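Local atomic coordinates of Cap5O (Staphylococcus aureus, PDB entry 3OJO), a protein that is thought to oxidise UDP-N-acetyl-mannosamine with NAD as the hydride acceptor, a step in making the capsular polysaccharide. Residues V86-V91 and T124-S129; K326-D331 and H384-N389; V378-D383 and K407-S412. One frame throughout, in Å; residues are numbered along the deposited sequence.

Contact 1 (V86-V91 and T124-S129); sequences VFIIAV and TIIVES. With NAD (nicotinamide-adenine-dinucleotide), chain J.
Strands 86-89 and 124-127 run parallel in the Rossmann-type sheet that binds NAD, and their backbone polar groups satisfy one another in a regular ladder. Phe-87 N gives its hydrogen to Thr-124 O, and Phe-87 O takes that of Ile-126 N at 2.8 Å, nearly straight at 178°. Ile-126 O then accepts Ile-89 N. Where the strands end, Ile-89 O is gripped twice, by Glu-128 N at 2.8 Å and weakly by Ser-129 N. Ser-129 suits the next place because its short hydroxyl can donate to Val-91 O, in the carbonyl plane on a lone pair, with OG to O at 2.8 Å. That carbonyl borders the nicotinamide ribose of NAD, while Val-91 CG1 packs 3.5 Å from C5A of the adenine. The buried carboxylate of Glu-128 has its OE2 bonded to Tyr-195, and its stem lies against Ile-88 CG2. Beta-branched residues suit extended strands, and Ile-125 also bends at chi2 (-62°), which brings CD1 to 3.5 Å from Phe-87 CD2. Helix 106-115 packs on the face bearing Phe-87 and Ile-89, helix 185-195 on that of Val-86 and Ile-126, and strand 13-17 bonds to the other edge of strand 86-89.

Contact 2 (K326-D331 and H384-N389); sequences KGDVDD and HSEFKN
Two loops of the UDP-binding domain meet here, each following a strand of its parallel sheet: residues 326-331 come after strand 317-321, and the loop 384-389 comes after strand 377-380. Close packing is slight: Gly-327, with no side chain, lets its CA come within 3.6 Å of His-384 ND1.

Charge may work partly against the contact. Asp-328 OD2 and Glu-386 OE1 are both acceptors, yet stand only 3.1 Å apart, the two side chains running antiparallel alongside one another, their carboxylate planes 27° apart. Glu-386 OE1 is bonded to His-358 NE2, and if that histidine is protonated, its positive charge could ease the repulsion.

Hydrogen bonds carry the contact. Asp-328 N donates to His-384 ND1 at 2.8 Å, lying only 3° out of the imidazole plane, so the ring must be the acceptor at this nitrogen. NE2 is bonded to Asp-356, and the two bonds together fix the ring's rotation. The carboxylate of Asp-328 reaches Ser-385, the first of four residues with helical backbone angles, and is met by its backbone and side chain together. Ser-385 N donates to OD2 at 2.8 Å on its syn lone pair, with a weak, longer branch to OD1. A serine suits this place because its hydroxyl, on so short a stem, returns to the same carboxylate: Ser-385 OG donates to Asp-328 OD1 from above the carboxylate plane, at 2.7 Å.

Contact 3 (V378-D383 and K407-S412); sequences VLILSD and KNVVKS
Ile-380 meets two valines almost at right angles, one with each of its branches. Its CG2, anti to the backbone N, touches Val-409 CG1 at 3.7 Å. The other arm, extended at chi2 (-174°), carries CD1 to 3.6 Å from Val-410 CG2. A forked isoleucine suits this place because it serves both neighbours at once. Val-409 in turn divides its two methyls between two residues: CG1 takes the crowded position between its own backbone N and carbonyl carbon and faces Ile-380, while CG2 lies against Asp-383, 3.7 Å from its CA.

These contacts lie at the C-terminal end of strand 377-380 in the parallel sheet of the UDP-binding domain, where the chain following neighbouring strand 402-405 folds across the chain leaving 377-380. The touching parts run 91° apart, so side chains rather than a backbone ladder join them. Asp-405, at the end of strand 402-405, holds the turn by accepting the backbone N-H groups of Lys-407, Val-409 and Val-410.

Lys-407 crosses Asp-383 obliquely. Bends at chi2 and chi3 curl its chain over the backbone, with CG 3.6 Å from Leu-381 O, and a long aliphatic stem suits that course. Its CE then lies 3.6 Å from Asp-383 CG. The charged ends stay beyond salt-bridge range, NZ standing 4.2 Å from Asp-383 OD2, although their attraction may still favour this pose.

In the fold
Contact 1 comes first along the chain and lies in the NAD-binding domain, inside its eight-stranded mixed sheet. Contacts 2 and 3 follow in the UDP-binding domain, on the opposite side of the chain's centre; from contact 1 their centres are about 31 and 38 Å away. Those two are close neighbours, centres about 9 Å apart, and their segments alternate in sequence, so the loops after strands 317-321, 377-380 and 402-405 knit together at the C-terminal edge of one five-stranded parallel sheet. Lys-388 O and Lys-411 N probably share a hydrogen bond between them. Contact 1 borders NAD directly, and Lys-326 of contact 2 touches bound pyridine-2,6-dicarboxylic acid, consistent with a cleft between the two domains.

Contact 1 (V86-V91 and T124-S129)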
loop_
_atom_site.group_PDB
_atom_site.type_symbol
_atom_site.label_atom_id
_atom_site.label_comp_id
_atom_site.label_asym_id
_atom_site.label_seq_id
_atom_site.Cartn_x
_atom_site.Cartn_y
_atom_site.Cartn_z
ATOM N N VAL B 86 -30.154 6.889 -25.063
ATOM C CA VAL B 86 -29.074 6.513 -24.155
ATOM C C VAL B 86 -29.280 5.073 -23.729
ATOM O O VAL B 86 -30.406 4.663 -23.444
ATOM C CB VAL B 86 -29.002 7.444 -22.906
ATOM C CG1 VAL B 86 -27.733 7.192 -22.089
ATOM C CG2 VAL B 86 -29.116 8.916 -23.276
ATOM N N PHE B 87 -28.176 4.318 -23.655
ATOM C CA PHE B 87 -28.162 2.952 -23.151
ATOM C C PHE B 87 -27.126 2.866 -22.038
ATOM O O PHE B 87 -25.992 3.287 -22.219
ATOM C CB PHE B 87 -27.822 1.947 -24.241
ATOM C CG PHE B 87 -28.797 1.853 -25.383
ATOM C CD1 PHE B 87 -29.829 0.920 -25.362
ATOM C CD2 PHE B 87 -28.650 2.655 -26.513
ATOM C CE1 PHE B 87 -30.704 0.799 -26.447
ATOM C CE2 PHE B 87 -29.538 2.548 -27.590
ATOM C CZ PHE B 87 -30.553 1.614 -27.555
ATOM N N ILE B 88 -27.536 2.361 -20.875
ATOM C CA ILE B 88 -26.654 2.173 -19.733
ATOM C C ILE B 88 -26.536 0.673 -19.432
ATOM O O ILE B 88 -27.540 0.043 -19.093
ATOM C CB ILE B 88 -27.078 2.994 -18.475
ATOM C CG1 ILE B 88 -27.082 4.509 -18.766
ATOM C CG2 ILE B 88 -26.154 2.651 -17.294
ATOM C CD1 ILE B 88 -27.572 5.394 -17.694
ATOM N N ILE B 89 -25.311 0.117 -19.533
ATOM C CA ILE B 89 -25.052 -1.279 -19.185
ATOM C C ILE B 89 -24.624 -1.301 -17.710
ATOM O O ILE B 89 -23.603 -0.698 -17.345
ATOM C CB ILE B 89 -24.034 -1.940 -20.141
ATOM C CG1 ILE B 89 -24.612 -2.004 -21.575
ATOM C CG2 ILE B 89 -23.601 -3.332 -19.641
ATOM C CD1 ILE B 89 -23.603 -1.875 -22.677
ATOM N N ALA B 90 -25.433 -1.973 -16.878
ATOM C CA ALA B 90 -25.243 -2.127 -15.431
ATOM C C ALA B 90 -25.427 -3.605 -15.036
ATOM O O ALA B 90 -26.019 -3.906 -13.997
ATOM C CB ALA B 90 -26.238 -1.257 -14.686
ATOM N N VAL B 91 -24.913 -4.522 -15.879
ATOM C CA VAL B 91 -24.959 -5.972 -15.673
ATOM C C VAL B 91 -23.780 -6.387 -14.742
ATOM O O VAL B 91 -22.882 -5.563 -14.525
ATOM C CB VAL B 91 -24.977 -6.761 -17.019
ATOM C CG1 VAL B 91 -26.147 -6.338 -17.902
ATOM C CG2 VAL B 91 -23.656 -6.612 -17.762
ATOM N N THR B 124 -25.908 7.260 -27.213
ATOM C CA THR B 124 -24.862 7.180 -26.190
ATOM C C THR B 124 -24.917 5.820 -25.483
ATOM O O THR B 124 -25.997 5.376 -25.089
ATOM C CB THR B 124 -24.939 8.354 -25.206
ATOM O OG1 THR B 124 -25.008 9.571 -25.944
ATOM C CG2 THR B 124 -23.735 8.405 -24.243
ATOM N N ILE B 125 -23.755 5.156 -25.356
ATOM C CA ILE B 125 -23.605 3.892 -24.639
ATOM C C ILE B 125 -22.726 4.176 -23.436
ATOM O O ILE B 125 -21.580 4.598 -23.593
ATOM C CB ILE B 125 -23.042 2.720 -25.502
ATOM C CG1 ILE B 125 -23.785 2.543 -26.881
ATOM C CG2 ILE B 125 -22.927 1.414 -24.694
ATOM C CD1 ILE B 125 -25.193 2.219 -26.887
ATOM N N ILE B 126 -23.288 3.988 -22.238
ATOM C CA ILE B 126 -22.591 4.144 -20.968
ATOM C C ILE B 126 -22.440 2.768 -20.359
ATOM O O ILE B 126 -23.413 2.020 -20.281
ATOM C CB ILE B 126 -23.264 5.127 -19.988
ATOM C CG1 ILE B 126 -23.473 6.517 -20.637
ATOM C CG2 ILE B 126 -22.441 5.241 -18.678
ATOM C CD1 ILE B 126 -24.520 7.371 -19.946
ATOM N N VAL B 127 -21.211 2.416 -19.976
ATOM C CA VAL B 127 -20.941 1.164 -19.294
ATOM C C VAL B 127 -20.666 1.549 -17.838
ATOM O O VAL B 127 -19.688 2.250 -17.557
ATOM C CB VAL B 127 -19.820 0.358 -19.980
ATOM C CG1 VAL B 127 -19.553 -0.951 -19.250
ATOM C CG2 VAL B 127 -20.182 0.073 -21.432
ATOM N N GLU B 128 -21.618 1.215 -16.936
ATOM C CA GLU B 128 -21.516 1.515 -15.502
ATOM C C GLU B 128 -20.851 0.369 -14.722
ATOM O O GLU B 128 -20.348 0.584 -13.627
ATOM C CB GLU B 128 -22.886 1.838 -14.907
ATOM C CG GLU B 128 -23.268 3.305 -14.992
ATOM C CD GLU B 128 -24.510 3.699 -14.206
ATOM O OE1 GLU B 128 -25.154 2.804 -13.605
ATOM O OE2 GLU B 128 -24.848 4.906 -14.204
ATOM N N SER B 129 -20.848 -0.832 -15.293
ATOM C CA SER B 129 -20.261 -2.057 -14.757
ATOM C C SER B 129 -18.740 -1.937 -14.665
ATOM O O SER B 129 -18.124 -1.187 -15.430
ATOM C CB SER B 129 -20.597 -3.227 -15.686
ATOM O OG SER B 129 -21.994 -3.339 -15.888
HETATM P PA NAD J . -26.632 -7.489 -9.575
HETATM O O1A NAD J . -26.347 -8.937 -9.663
HETATM O O2A NAD J . -27.348 -7.146 -8.328
HETATM O O5B NAD J . -27.516 -7.062 -10.848
HETATM C C5B NAD J . -27.221 -7.515 -12.143
HETATM C C4B NAD J . -28.534 -7.691 -12.869
HETATM O O4B NAD J . -28.301 -7.679 -14.262
HETATM C C3B NAD J . -29.244 -9.005 -12.518
HETATM O O3B NAD J . -30.619 -8.741 -12.261
HETATM C C2B NAD J . -29.141 -9.797 -13.816
HETATM O O2B NAD J . -30.219 -10.687 -14.024
HETATM C C1B NAD J . -29.085 -8.700 -14.864
HETATM N N9A NAD J . -28.444 -9.177 -16.098
HETATM C C8A NAD J . -27.352 -10.014 -16.178
HETATM N N7A NAD J . -26.988 -10.130 -17.475
HETATM C C5A NAD J . -27.842 -9.383 -18.216
HETATM C C6A NAD J . -27.935 -9.167 -19.592
HETATM N N6A NAD J . -27.048 -9.764 -20.396
HETATM N N1A NAD J . -28.934 -8.332 -20.085
HETATM C C2A NAD J . -29.821 -7.710 -19.221
HETATM N N3A NAD J . -29.727 -7.932 -17.861
HETATM C C4A NAD J . -28.754 -8.755 -17.366
HETATM O O3 NAD J . -25.238 -6.681 -9.737
HETATM P PN NAD J . -25.015 -5.175 -9.229
HETATM O O1N NAD J . -24.689 -5.234 -7.781
HETATM O O2N NAD J . -26.123 -4.315 -9.715
HETATM O O5D NAD J . -23.670 -4.759 -9.959
HETATM C C5D NAD J . -23.449 -5.042 -11.316
HETATM C C4D NAD J . -21.987 -4.735 -11.621
HETATM O O4D NAD J . -21.710 -3.366 -11.368
HETATM C C3D NAD J . -20.993 -5.458 -10.712
HETATM O O3D NAD J . -20.787 -6.834 -10.973
HETATM C C2D NAD J . -19.763 -4.624 -10.965
HETATM O O2D NAD J . -19.350 -4.824 -12.292
HETATM C C1D NAD J . -20.362 -3.226 -10.942
HETATM N N1N NAD J . -20.223 -2.715 -9.559
HETATM C C2N NAD J . -21.234 -2.823 -8.630
HETATM C C3N NAD J . -21.033 -2.352 -7.323
HETATM C C7N NAD J . -22.210 -2.053 -6.436
HETATM O O7N NAD J . -22.202 -0.831 -5.724
HETATM N N7N NAD J . -23.204 -2.943 -6.318
HETATM C C4N NAD J . -19.792 -1.807 -6.963
HETATM C C5N NAD J . -18.759 -1.736 -7.895
HETATM C C6N NAD J . -18.993 -2.213 -9.187
#

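Contact 2 (K326-D331 and H384-N389)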
loop_
_atom_site.group_PDB
_atom_site.type_symbol
_atom_site.label_atom_id
_atom_site.label_comp_id
_atom_site.label_asym_id
_atom_site.label_seq_id
_atom_site.Cartn_x
_atom_site.Cartn_y
_atom_site.Cartn_z
ATOM N N LYS B 326 -18.387 -8.274 3.357
ATOM C CA LYS B 326 -18.607 -7.005 4.017
ATOM C C LYS B 326 -19.622 -7.189 5.139
ATOM O O LYS B 326 -20.436 -8.115 5.096
ATOM C CB LYS B 326 -19.041 -5.914 3.011
ATOM C CG LYS B 326 -18.071 -5.738 1.849
ATOM C CD LYS B 326 -18.479 -4.634 0.899
ATOM C CE LYS B 326 -17.711 -4.719 -0.403
ATOM N NZ LYS B 326 -18.171 -5.850 -1.260
ATOM N N GLY B 327 -19.537 -6.326 6.142
ATOM C CA GLY B 327 -20.468 -6.314 7.255
ATOM C C GLY B 327 -21.774 -5.631 6.897
ATOM O O GLY B 327 -21.790 -4.723 6.068
ATOM N N ASP B 328 -22.879 -6.094 7.489
ATOM C CA ASP B 328 -24.246 -5.593 7.329
ATOM C C ASP B 328 -24.787 -5.656 5.890
ATOM O O ASP B 328 -25.682 -4.892 5.515
ATOM C CB ASP B 328 -24.411 -4.204 7.976
ATOM C CG ASP B 328 -23.870 -4.119 9.390
ATOM O OD1 ASP B 328 -23.058 -3.217 9.658
ATOM O OD2 ASP B 328 -24.286 -4.936 10.236
ATOM N N VAL B 329 -24.264 -6.624 5.118
ATOM C CA VAL B 329 -24.640 -6.936 3.741
ATOM C C VAL B 329 -25.069 -8.422 3.699
ATOM O O VAL B 329 -24.642 -9.194 4.561
ATOM C CB VAL B 329 -23.518 -6.544 2.731
ATOM C CG1 VAL B 329 -22.389 -7.567 2.693
ATOM C CG2 VAL B 329 -24.079 -6.302 1.336
ATOM N N ASP B 330 -25.971 -8.793 2.761
ATOM C CA ASP B 330 -26.491 -10.160 2.615
ATOM C C ASP B 330 -25.781 -10.958 1.477
ATOM O O ASP B 330 -26.225 -12.056 1.104
ATOM C CB ASP B 330 -28.031 -10.139 2.442
ATOM C CG ASP B 330 -28.544 -9.708 1.075
ATOM O OD1 ASP B 330 -29.426 -10.413 0.524
ATOM O OD2 ASP B 330 -28.082 -8.652 0.563
ATOM N N ASP B 331 -24.671 -10.398 0.961
ATOM C CA ASP B 331 -23.870 -10.954 -0.129
ATOM C C ASP B 331 -22.857 -12.024 0.331
ATOM O O ASP B 331 -21.830 -11.704 0.947
ATOM C CB ASP B 331 -23.196 -9.823 -0.929
ATOM C CG ASP B 331 -23.126 -10.091 -2.412
ATOM O OD1 ASP B 331 -24.163 -9.924 -3.096
ATOM O OD2 ASP B 331 -22.035 -10.455 -2.897
ATOM N N HIS B 384 -20.239 -7.508 11.158
ATOM C CA HIS B 384 -21.624 -7.086 11.299
ATOM C C HIS B 384 -21.774 -6.222 12.547
ATOM O O HIS B 384 -21.186 -6.544 13.580
ATOM C CB HIS B 384 -22.546 -8.304 11.401
ATOM C CG HIS B 384 -22.610 -9.126 10.157
ATOM N ND1 HIS B 384 -22.786 -8.544 8.917
ATOM C CD2 HIS B 384 -22.579 -10.467 10.012
ATOM C CE1 HIS B 384 -22.823 -9.538 8.052
ATOM N NE2 HIS B 384 -22.706 -10.716 8.663
ATOM N N SER B 385 -22.547 -5.120 12.442
ATOM C CA SER B 385 -22.821 -4.159 13.526
ATOM C C SER B 385 -23.283 -4.836 14.813
ATOM O O SER B 385 -22.865 -4.437 15.901
ATOM C CB SER B 385 -23.855 -3.138 13.073
ATOM O OG SER B 385 -23.270 -2.212 12.173
ATOM N N GLU B 386 -24.104 -5.898 14.670
ATOM C CA GLU B 386 -24.659 -6.709 15.756
ATOM C C GLU B 386 -23.580 -7.335 16.622
ATOM O O GLU B 386 -23.792 -7.515 17.822
ATOM C CB GLU B 386 -25.575 -7.811 15.195
ATOM C CG GLU B 386 -26.784 -7.285 14.432
ATOM C CD GLU B 386 -26.643 -7.186 12.924
ATOM O OE1 GLU B 386 -25.614 -6.652 12.446
ATOM O OE2 GLU B 386 -27.591 -7.606 12.221
ATOM N N PHE B 387 -22.424 -7.651 16.020
ATOM C CA PHE B 387 -21.292 -8.298 16.687
ATOM C C PHE B 387 -20.444 -7.360 17.554
ATOM O O PHE B 387 -19.618 -7.835 18.331
ATOM C CB PHE B 387 -20.430 -9.059 15.664
ATOM C CG PHE B 387 -21.090 -10.176 14.874
ATOM C CD1 PHE B 387 -20.498 -10.672 13.715
ATOM C CD2 PHE B 387 -22.265 -10.777 15.323
ATOM C CE1 PHE B 387 -21.081 -11.733 13.006
ATOM C CE2 PHE B 387 -22.848 -11.832 14.610
ATOM C CZ PHE B 387 -22.253 -12.304 13.457
ATOM N N LYS B 388 -20.658 -6.037 17.439
ATOM C CA LYS B 388 -19.895 -5.023 18.181
ATOM C C LYS B 388 -20.202 -5.064 19.667
ATOM O O LYS B 388 -19.290 -5.204 20.484
ATOM C CB LYS B 388 -20.118 -3.609 17.589
ATOM C CG LYS B 388 -19.629 -3.472 16.145
ATOM C CD LYS B 388 -20.022 -2.159 15.508
ATOM C CE LYS B 388 -19.547 -2.090 14.075
ATOM N NZ LYS B 388 -19.824 -0.762 13.462
ATOM N N ASN B 389 -21.505 -5.078 19.986
ATOM C CA ASN B 389 -22.060 -5.068 21.331
ATOM C C ASN B 389 -22.610 -6.436 21.750
ATOM O O ASN B 389 -23.831 -6.641 21.788
ATOM C CB ASN B 389 -23.108 -3.962 21.432
ATOM C CG ASN B 389 -22.586 -2.606 21.004
ATOM O OD1 ASN B 389 -21.838 -1.933 21.737
ATOM N ND2 ASN B 389 -22.956 -2.181 19.795
#

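Contact 3 (V378-D383 and K407-S412)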
loop_
_atom_site.group_PDB
_atom_site.type_symbol
_atom_site.label_atom_id
_atom_site.label_comp_id
_atom_site.label_asym_id
_atom_site.label_seq_id
_atom_site.Cartn_x
_atom_site.Cartn_y
_atom_site.Cartn_z
ATOM N N VAL B 378 -16.367 -19.826 19.151
ATOM C CA VAL B 378 -17.142 -18.885 18.314
ATOM C C VAL B 378 -16.143 -18.187 17.376
ATOM O O VAL B 378 -15.198 -17.520 17.825
ATOM C CB VAL B 378 -18.062 -17.904 19.089
ATOM C CG1 VAL B 378 -18.270 -16.589 18.329
ATOM C CG2 VAL B 378 -19.406 -18.566 19.384
ATOM N N LEU B 379 -16.318 -18.418 16.079
ATOM C CA LEU B 379 -15.435 -17.879 15.060
ATOM C C LEU B 379 -16.054 -16.661 14.377
ATOM O O LEU B 379 -17.024 -16.806 13.634
ATOM C CB LEU B 379 -15.056 -18.988 14.050
ATOM C CG LEU B 379 -13.938 -18.702 13.049
ATOM C CD1 LEU B 379 -12.626 -18.311 13.748
ATOM C CD2 LEU B 379 -13.721 -19.893 12.138
ATOM N N ILE B 380 -15.482 -15.461 14.621
ATOM C CA ILE B 380 -15.983 -14.243 13.976
ATOM C C ILE B 380 -15.252 -13.919 12.642
ATOM O O ILE B 380 -14.072 -13.558 12.621
ATOM C CB ILE B 380 -16.146 -13.041 14.926
ATOM C CG1 ILE B 380 -16.729 -13.492 16.274
ATOM C CG2 ILE B 380 -16.999 -11.955 14.251
ATOM C CD1 ILE B 380 -17.062 -12.422 17.201
ATOM N N LEU B 381 -15.997 -14.062 11.539
ATOM C CA LEU B 381 -15.520 -13.907 10.164
ATOM C C LEU B 381 -16.093 -12.716 9.397
ATOM O O LEU B 381 -15.547 -12.383 8.340
ATOM C CB LEU B 381 -15.718 -15.208 9.365
ATOM C CG LEU B 381 -15.198 -16.507 9.953
ATOM C CD1 LEU B 381 -15.585 -17.635 9.087
ATOM C CD2 LEU B 381 -13.683 -16.472 10.158
ATOM N N SER B 382 -17.138 -12.038 9.951
ATOM C CA SER B 382 -17.754 -10.827 9.371
ATOM C C SER B 382 -17.865 -9.716 10.402
ATOM O O SER B 382 -18.072 -10.003 11.574
ATOM C CB SER B 382 -19.123 -11.134 8.772
ATOM O OG SER B 382 -18.999 -12.120 7.758
ATOM N N ASP B 383 -17.713 -8.458 9.977
ATOM C CA ASP B 383 -17.796 -7.306 10.878
ATOM C C ASP B 383 -19.217 -6.663 10.922
ATOM O O ASP B 383 -19.381 -5.445 10.775
ATOM C CB ASP B 383 -16.656 -6.282 10.613
ATOM C CG ASP B 383 -16.613 -5.657 9.226
ATOM O OD1 ASP B 383 -17.407 -6.079 8.349
ATOM O OD2 ASP B 383 -15.768 -4.772 9.006
ATOM N N LYS B 407 -11.869 -10.350 12.535
ATOM C CA LYS B 407 -12.261 -9.004 12.069
ATOM C C LYS B 407 -12.055 -7.865 13.089
ATOM O O LYS B 407 -12.151 -6.702 12.699
ATOM C CB LYS B 407 -13.732 -9.003 11.567
ATOM C CG LYS B 407 -13.991 -9.820 10.303
ATOM C CD LYS B 407 -13.327 -9.239 9.040
ATOM C CE LYS B 407 -14.012 -8.035 8.464
ATOM N NZ LYS B 407 -13.450 -7.693 7.133
ATOM N N ASN B 408 -11.781 -8.193 14.378
ATOM C CA ASN B 408 -11.601 -7.233 15.487
ATOM C C ASN B 408 -12.840 -6.306 15.621
ATOM O O ASN B 408 -12.723 -5.078 15.722
ATOM C CB ASN B 408 -10.269 -6.472 15.363
ATOM C CG ASN B 408 -9.879 -5.673 16.580
ATOM O OD1 ASN B 408 -10.081 -6.072 17.725
ATOM N ND2 ASN B 408 -9.287 -4.523 16.356
ATOM N N VAL B 409 -14.035 -6.931 15.588
ATOM C CA VAL B 409 -15.340 -6.278 15.626
ATOM C C VAL B 409 -15.918 -6.097 17.046
ATOM O O VAL B 409 -16.560 -5.074 17.303
ATOM C CB VAL B 409 -16.331 -6.915 14.601
ATOM C CG1 VAL B 409 -16.796 -8.305 15.028
ATOM C CG2 VAL B 409 -17.516 -6.004 14.318
ATOM N N VAL B 410 -15.681 -7.067 17.959
ATOM C CA VAL B 410 -16.188 -7.018 19.332
ATOM C C VAL B 410 -15.518 -5.897 20.110
ATOM O O VAL B 410 -14.295 -5.890 20.270
ATOM C CB VAL B 410 -16.109 -8.371 20.078
ATOM C CG1 VAL B 410 -16.949 -8.334 21.353
ATOM C CG2 VAL B 410 -16.561 -9.517 19.189
ATOM N N LYS B 411 -16.323 -4.942 20.578
ATOM C CA LYS B 411 -15.801 -3.799 21.322
ATOM C C LYS B 411 -16.127 -3.848 22.831
ATOM O O LYS B 411 -15.503 -3.131 23.617
ATOM C CB LYS B 411 -16.149 -2.465 20.628
ATOM C CG LYS B 411 -15.546 -2.407 19.225
ATOM C CD LYS B 411 -15.399 -1.009 18.645
ATOM C CE LYS B 411 -14.591 -1.023 17.360
ATOM N NZ LYS B 411 -15.185 -1.899 16.312
ATOM N N SER B 412 -17.009 -4.777 23.242
ATOM C CA SER B 412 -17.400 -4.987 24.644
ATOM C C SER B 412 -16.458 -5.976 25.347
ATOM O O SER B 412 -16.232 -7.070 24.826
ATOM C CB SER B 412 -18.833 -5.506 24.713
ATOM O OG SER B 412 -18.986 -6.648 23.887
#